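Local structure of probable zinc protease PqqL (Escherichia coli, 6OFS) at residues P469-S474 / S556-R561; L475-D480 / L596-I601. The protein probably cleaves peptides in the bacterial periplasm as a zinc-dependent metalloendopeptidase of the M16 family. All coordinates share one frame; numbering follows the deposited sequence.

Interaction 1 (P469-S474 / S556-R561); sequences PGRNLS and SSSLKR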
loop_
_atom_site.group_PDB
_atom_site.type_symbol
_atom_site.label_atom_id
_atom_site.label_comp_id
_atom_site.label_asym_id
_atom_site.label_seq_id
_atom_site.Cartn_x
_atom_site.Cartn_y
_atom_site.Cartn_z
ATOM N N PRO A 469 1.468 18.903 15.365
ATOM C CA PRO A 469 0.017 19.153 15.246
ATOM C C PRO A 469 -0.789 18.024 14.593
ATOM O O PRO A 469 -1.644 17.435 15.261
ATOM C CB PRO A 469 -0.073 20.462 14.445
ATOM C CG PRO A 469 1.230 21.111 14.592
ATOM C CD PRO A 469 2.258 20.096 14.986
ATOM N N GLY A 470 -0.495 17.712 13.332
ATOM C CA GLY A 470 -1.217 16.675 12.605
ATOM C C GLY A 470 -2.401 17.262 11.870
ATOM O O GLY A 470 -3.175 18.041 12.442
ATOM N N ARG A 471 -2.528 16.909 10.586
ATOM C CA ARG A 471 -3.567 17.425 9.702
ATOM C C ARG A 471 -4.966 17.064 10.134
ATOM O O ARG A 471 -5.177 15.986 10.696
ATOM C CB ARG A 471 -3.311 17.002 8.244
ATOM C CG ARG A 471 -3.697 15.566 7.902
ATOM C CD ARG A 471 -3.265 15.180 6.496
ATOM N NE ARG A 471 -3.992 14.010 5.999
ATOM C CZ ARG A 471 -3.641 12.749 6.225
ATOM N NH1 ARG A 471 -4.367 11.753 5.731
ATOM N NH2 ARG A 471 -2.557 12.472 6.945
ATOM N N ASN A 472 -5.925 17.973 9.866
ATOM C CA ASN A 472 -7.342 17.758 10.122
ATOM C C ASN A 472 -7.806 16.571 9.252
ATOM O O ASN A 472 -7.458 16.490 8.067
ATOM C CB ASN A 472 -8.131 19.023 9.790
ATOM C CG ASN A 472 -9.629 18.890 9.951
ATOM O OD1 ASN A 472 -10.162 18.803 11.067
ATOM N ND2 ASN A 472 -10.338 18.876 8.827
ATOM N N LEU A 473 -8.514 15.623 9.867
ATOM C CA LEU A 473 -8.989 14.425 9.178
ATOM C C LEU A 473 -10.507 14.415 9.049
ATOM O O LEU A 473 -11.227 14.652 10.031
ATOM C CB LEU A 473 -8.521 13.139 9.895
ATOM C CG LEU A 473 -7.025 12.933 10.197
ATOM C CD1 LEU A 473 -6.842 11.707 11.038
ATOM C CD2 LEU A 473 -6.180 12.798 8.912
ATOM N N SER A 474 -10.991 14.126 7.829
ATOM C CA SER A 474 -12.420 14.035 7.523
ATOM C C SER A 474 -12.701 12.969 6.472
ATOM O O SER A 474 -11.852 12.687 5.623
ATOM C CB SER A 474 -12.984 15.389 7.086
ATOM O OG SER A 474 -12.573 15.759 5.779
ATOM N N SER A 556 -4.546 3.154 7.522
ATOM C CA SER A 556 -5.048 2.423 8.699
ATOM C C SER A 556 -4.821 3.229 10.018
ATOM O O SER A 556 -5.694 3.244 10.891
ATOM C CB SER A 556 -4.381 1.056 8.800
ATOM O OG SER A 556 -2.991 1.213 9.042
ATOM N N SER A 557 -3.663 3.918 10.116
ATOM C CA SER A 557 -3.236 4.741 11.253
ATOM C C SER A 557 -4.042 6.042 11.365
ATOM O O SER A 557 -4.402 6.444 12.477
ATOM C CB SER A 557 -1.744 5.061 11.154
ATOM O OG SER A 557 -0.998 3.969 10.643
ATOM N N SER A 558 -4.300 6.710 10.226
ATOM C CA SER A 558 -5.096 7.938 10.178
ATOM C C SER A 558 -6.580 7.598 10.434
ATOM O O SER A 558 -7.304 8.408 11.017
ATOM C CB SER A 558 -4.911 8.664 8.845
ATOM O OG SER A 558 -3.642 9.299 8.737
ATOM N N LEU A 559 -7.009 6.378 10.045
ATOM C CA LEU A 559 -8.363 5.888 10.292
ATOM C C LEU A 559 -8.564 5.658 11.784
ATOM O O LEU A 559 -9.641 5.973 12.293
ATOM C CB LEU A 559 -8.679 4.608 9.479
ATOM C CG LEU A 559 -10.073 3.967 9.665
ATOM C CD1 LEU A 559 -11.220 4.952 9.378
ATOM C CD2 LEU A 559 -10.213 2.734 8.832
ATOM N N LYS A 560 -7.521 5.144 12.484
ATOM C CA LYS A 560 -7.578 4.894 13.927
ATOM C C LYS A 560 -7.718 6.217 14.677
ATOM O O LYS A 560 -8.567 6.323 15.562
ATOM C CB LYS A 560 -6.349 4.099 14.402
ATOM C CG LYS A 560 -6.468 3.583 15.831
ATOM C CD LYS A 560 -5.141 3.036 16.356
ATOM C CE LYS A 560 -5.213 2.687 17.832
ATOM N NZ LYS A 560 -4.046 1.879 18.273
ATOM N N ARG A 561 -6.926 7.232 14.290
ATOM C CA ARG A 561 -6.972 8.564 14.899
ATOM C C ARG A 561 -8.347 9.231 14.683
ATOM O O ARG A 561 -8.947 9.696 15.660
ATOM C CB ARG A 561 -5.807 9.451 14.406
ATOM C CG ARG A 561 -5.787 10.830 15.069
ATOM C CD ARG A 561 -4.450 11.524 14.972
ATOM N NE ARG A 561 -4.150 12.059 13.639
ATOM C CZ ARG A 561 -4.557 13.241 13.183
ATOM N NH1 ARG A 561 -4.178 13.661 11.982
ATOM N NH2 ARG A 561 -5.367 14.000 13.912
HETATM O O HOH W 1 -3.834 8.799 5.742
#

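Interaction 2 (L475-D480 / L596-I601); sequences LTVDAD and LINQRI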
loop_
_atom_site.group_PDB
_atom_site.type_symbol
_atom_site.label_atom_id
_atom_site.label_comp_id
_atom_site.label_asym_id
_atom_site.label_seq_id
_atom_site.Cartn_x
_atom_site.Cartn_y
_atom_site.Cartn_z
ATOM N N LEU A 475 -13.885 12.371 6.549
ATOM C CA LEU A 475 -14.351 11.384 5.591
ATOM C C LEU A 475 -15.615 11.937 4.944
ATOM O O LEU A 475 -16.555 11.194 4.649
ATOM C CB LEU A 475 -14.601 10.032 6.264
ATOM C CG LEU A 475 -13.380 9.195 6.583
ATOM C CD1 LEU A 475 -13.777 7.946 7.338
ATOM C CD2 LEU A 475 -12.629 8.816 5.323
ATOM N N THR A 476 -15.620 13.266 4.726
ATOM C CA THR A 476 -16.723 14.007 4.124
ATOM C C THR A 476 -16.979 13.495 2.691
ATOM O O THR A 476 -16.046 13.266 1.912
ATOM C CB THR A 476 -16.510 15.540 4.266
ATOM O OG1 THR A 476 -17.755 16.225 4.084
ATOM C CG2 THR A 476 -15.418 16.103 3.333
ATOM N N VAL A 477 -18.255 13.245 2.402
ATOM C CA VAL A 477 -18.747 12.712 1.135
ATOM C C VAL A 477 -19.648 13.762 0.511
ATOM O O VAL A 477 -20.558 14.262 1.181
ATOM C CB VAL A 477 -19.530 11.378 1.360
ATOM C CG1 VAL A 477 -20.088 10.820 0.057
ATOM C CG2 VAL A 477 -18.673 10.336 2.074
ATOM N N ASP A 478 -19.416 14.080 -0.776
ATOM C CA ASP A 478 -20.259 15.024 -1.504
ATOM C C ASP A 478 -21.636 14.383 -1.712
ATOM O O ASP A 478 -21.726 13.205 -2.091
ATOM C CB ASP A 478 -19.613 15.432 -2.846
ATOM C CG ASP A 478 -18.506 16.471 -2.732
ATOM O OD1 ASP A 478 -17.445 16.283 -3.373
ATOM O OD2 ASP A 478 -18.705 17.482 -2.008
ATOM N N ALA A 479 -22.697 15.135 -1.376
ATOM C CA ALA A 479 -24.085 14.687 -1.496
ATOM C C ALA A 479 -24.515 14.550 -2.953
ATOM O O ALA A 479 -24.034 15.283 -3.822
ATOM C CB ALA A 479 -25.015 15.663 -0.785
ATOM N N ASP A 480 -25.415 13.598 -3.208
ATOM C CA ASP A 480 -26.016 13.387 -4.516
ATOM C C ASP A 480 -27.353 14.164 -4.487
ATOM O O ASP A 480 -28.230 13.852 -3.671
ATOM C CB ASP A 480 -26.214 11.882 -4.820
ATOM C CG ASP A 480 -26.922 11.564 -6.131
ATOM O OD1 ASP A 480 -26.666 12.274 -7.138
ATOM O OD2 ASP A 480 -27.714 10.591 -6.158
ATOM N N LEU A 596 -18.316 6.690 7.694
ATOM C CA LEU A 596 -17.507 5.479 7.722
ATOM C C LEU A 596 -18.191 4.325 7.026
ATOM O O LEU A 596 -17.516 3.627 6.282
ATOM C CB LEU A 596 -17.039 5.126 9.149
ATOM C CG LEU A 596 -16.030 3.972 9.295
ATOM C CD1 LEU A 596 -14.821 4.131 8.393
ATOM C CD2 LEU A 596 -15.625 3.787 10.727
ATOM N N ILE A 597 -19.517 4.164 7.197
ATOM C CA ILE A 597 -20.311 3.136 6.495
ATOM C C ILE A 597 -20.164 3.328 4.971
ATOM O O ILE A 597 -19.853 2.372 4.252
ATOM C CB ILE A 597 -21.807 3.182 6.955
ATOM C CG1 ILE A 597 -22.058 2.283 8.184
ATOM C CG2 ILE A 597 -22.791 2.873 5.823
ATOM C CD1 ILE A 597 -22.030 0.753 7.951
ATOM N N ASN A 598 -20.347 4.586 4.510
ATOM C CA ASN A 598 -20.263 4.990 3.117
ATOM C C ASN A 598 -18.889 4.736 2.551
ATOM O O ASN A 598 -18.772 4.149 1.489
ATOM C CB ASN A 598 -20.620 6.474 2.978
ATOM C CG ASN A 598 -20.534 7.003 1.561
ATOM O OD1 ASN A 598 -19.450 7.203 1.002
ATOM N ND2 ASN A 598 -21.672 7.249 0.950
ATOM N N GLN A 599 -17.853 5.215 3.239
ATOM C CA GLN A 599 -16.480 5.108 2.760
ATOM C C GLN A 599 -15.971 3.679 2.780
ATOM O O GLN A 599 -15.138 3.338 1.943
ATOM C CB GLN A 599 -15.542 6.078 3.504
ATOM C CG GLN A 599 -15.779 7.567 3.195
ATOM C CD GLN A 599 -15.173 8.080 1.903
ATOM O OE1 GLN A 599 -14.349 7.437 1.247
ATOM N NE2 GLN A 599 -15.554 9.281 1.518
ATOM N N ARG A 600 -16.497 2.825 3.689
ATOM C CA ARG A 600 -16.090 1.422 3.719
ATOM C C ARG A 600 -16.653 0.667 2.515
ATOM O O ARG A 600 -16.039 -0.292 2.054
ATOM C CB ARG A 600 -16.462 0.768 5.055
ATOM C CG ARG A 600 -16.255 -0.753 5.167
ATOM C CD ARG A 600 -14.795 -1.202 5.189
ATOM N NE ARG A 600 -14.675 -2.663 5.150
ATOM C CZ ARG A 600 -14.876 -3.420 4.070
ATOM N NH1 ARG A 600 -15.223 -2.863 2.913
ATOM N NH2 ARG A 600 -14.732 -4.732 4.135
ATOM N N ILE A 601 -17.798 1.138 1.993
ATOM C CA ILE A 601 -18.514 0.572 0.859
ATOM C C ILE A 601 -17.973 1.111 -0.482
ATOM O O ILE A 601 -17.652 0.322 -1.366
ATOM C CB ILE A 601 -20.057 0.781 1.056
ATOM C CG1 ILE A 601 -20.578 -0.082 2.238
ATOM C CG2 ILE A 601 -20.880 0.491 -0.236
ATOM C CD1 ILE A 601 -22.092 0.172 2.678
#

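Interaction 1 (P469-S474 / S556-R561)
The CA atoms of Leu473 and Ser558 are the nearest pair, 7.6 Å apart. Residues 469-474 form an irregular, largely extended strip of loop, while 556-561 are the first turns of a helix. Gly470 has a positive phi at which a beta-carbon would crowd the carbonyl before it. The one direct hydrogen bond runs from Arg561 NH1 to Arg471 O (2.8 Å). It is nearly straight (167°), and the acceptor lies close to the guanidinium plane, so this group is gripped at its edge. A bend at chi3 (74°) turns the otherwise extended Arg561 chain toward the loop. Leu473 is wedged between two arginines: CD1 lies 3.4 Å above the plane of the Arg561 guanidinium, and CD2 lies 3.6 Å above that of Arg471. Leu473 CD1 also lies 3.3 Å from Ser558 O. Arg471 NH1 donates to a water (3.0 Å) that also hydrogen-bonds Ser558 OG (3.0 Å). Arg471 NH2 and Arg561 NH1 are like charges 5.4 Å apart, not in contact; the salt bridge of Arg561 NH2 to Glu565 probably offsets part of this. The loop, leading from helix 448-459 to strand 485-492, lies here against helix 556-565 at the junction of the two halves of this M16-family chain: helix 352-371 of the N-terminal half touches Arg471 at Ser360 and Ser558 at Asp356, while Leu554 packs against Arg471 and Leu473.

Interaction 2 (L475-D480 / L596-I601)
The Asn598 carboxamide receives both methyls of Val477 on one side of its plane: CG2 stands almost directly above OD1 (Val477 CG2 to Asn598 OD1, 3.4 Å), and Val477 CG1 lies on the same side but beyond the O/N end of the amide, 3.8 Å from Asn598 OD1 and 4.0 Å from Asn598 ND2. At the Gln599 carboxamide the approach is to the nitrogen end. Val477 CG2 lies 3.3 Å from Gln599 NE2, somewhat off the amide plane, and Leu475 O is displaced to the other side, 3.8 Å from the same Gln599 NE2, without forming a hydrogen bond. With CG beside the backbone N (chi1 -69°), Gln599 CG meets Leu475 CD2 (4.0 Å); the bend at chi2 (-80°) then carries NE2 to Val477. Leu475 CD1 and Leu596 CD1 touch at 4.1 Å, the apolar end of the contact.

Residues 475-480 belong to the long connection that leads from helix 448-459 into strand 485-492, the start of the third M16-type sheet along the chain. They run beside helix 591-602, whose Ile597 packs on Leu581 and Val583 of strand 579-586 in that sheet. Asn598 joins this layer to a further helix, its ND2 donating to Tyr697 O at the end of helix 687-697, while its OD1 is hydrogen-bonded just beyond the segments, so both polar atoms of the amide are satisfied. An alanine in place of Asn598 is likely to cost the Tyr697 carbonyl this donor and to open a gap beneath the Val477 methyls. Val477 touches Tyr697 as well. Next to the leucine pair, Trp562 of helix 556-565 touches both Leu475 and Leu596.

Interactions 1 and 2 are contacts made by consecutive parts of one connecting loop: residues 469-474 meet helix 556-565, and the residues directly following, 475-480, meet helix 591-602. Their centres are 16 Å apart, and the two helices touch between them, Leu559 CD1 lying 3.8 Å from Leu596 CD1. Interaction 1 is a surface contact near helix 352-371 of the N-terminal half, and its chemistry is correspondingly polar, with arginines and a bridging water. Interaction 2 is largely buried, against a helix that packs on strand 579-586, and relies on leucine, valine and amide packing with no direct hydrogen bond across it. Both lie away from the zinc site.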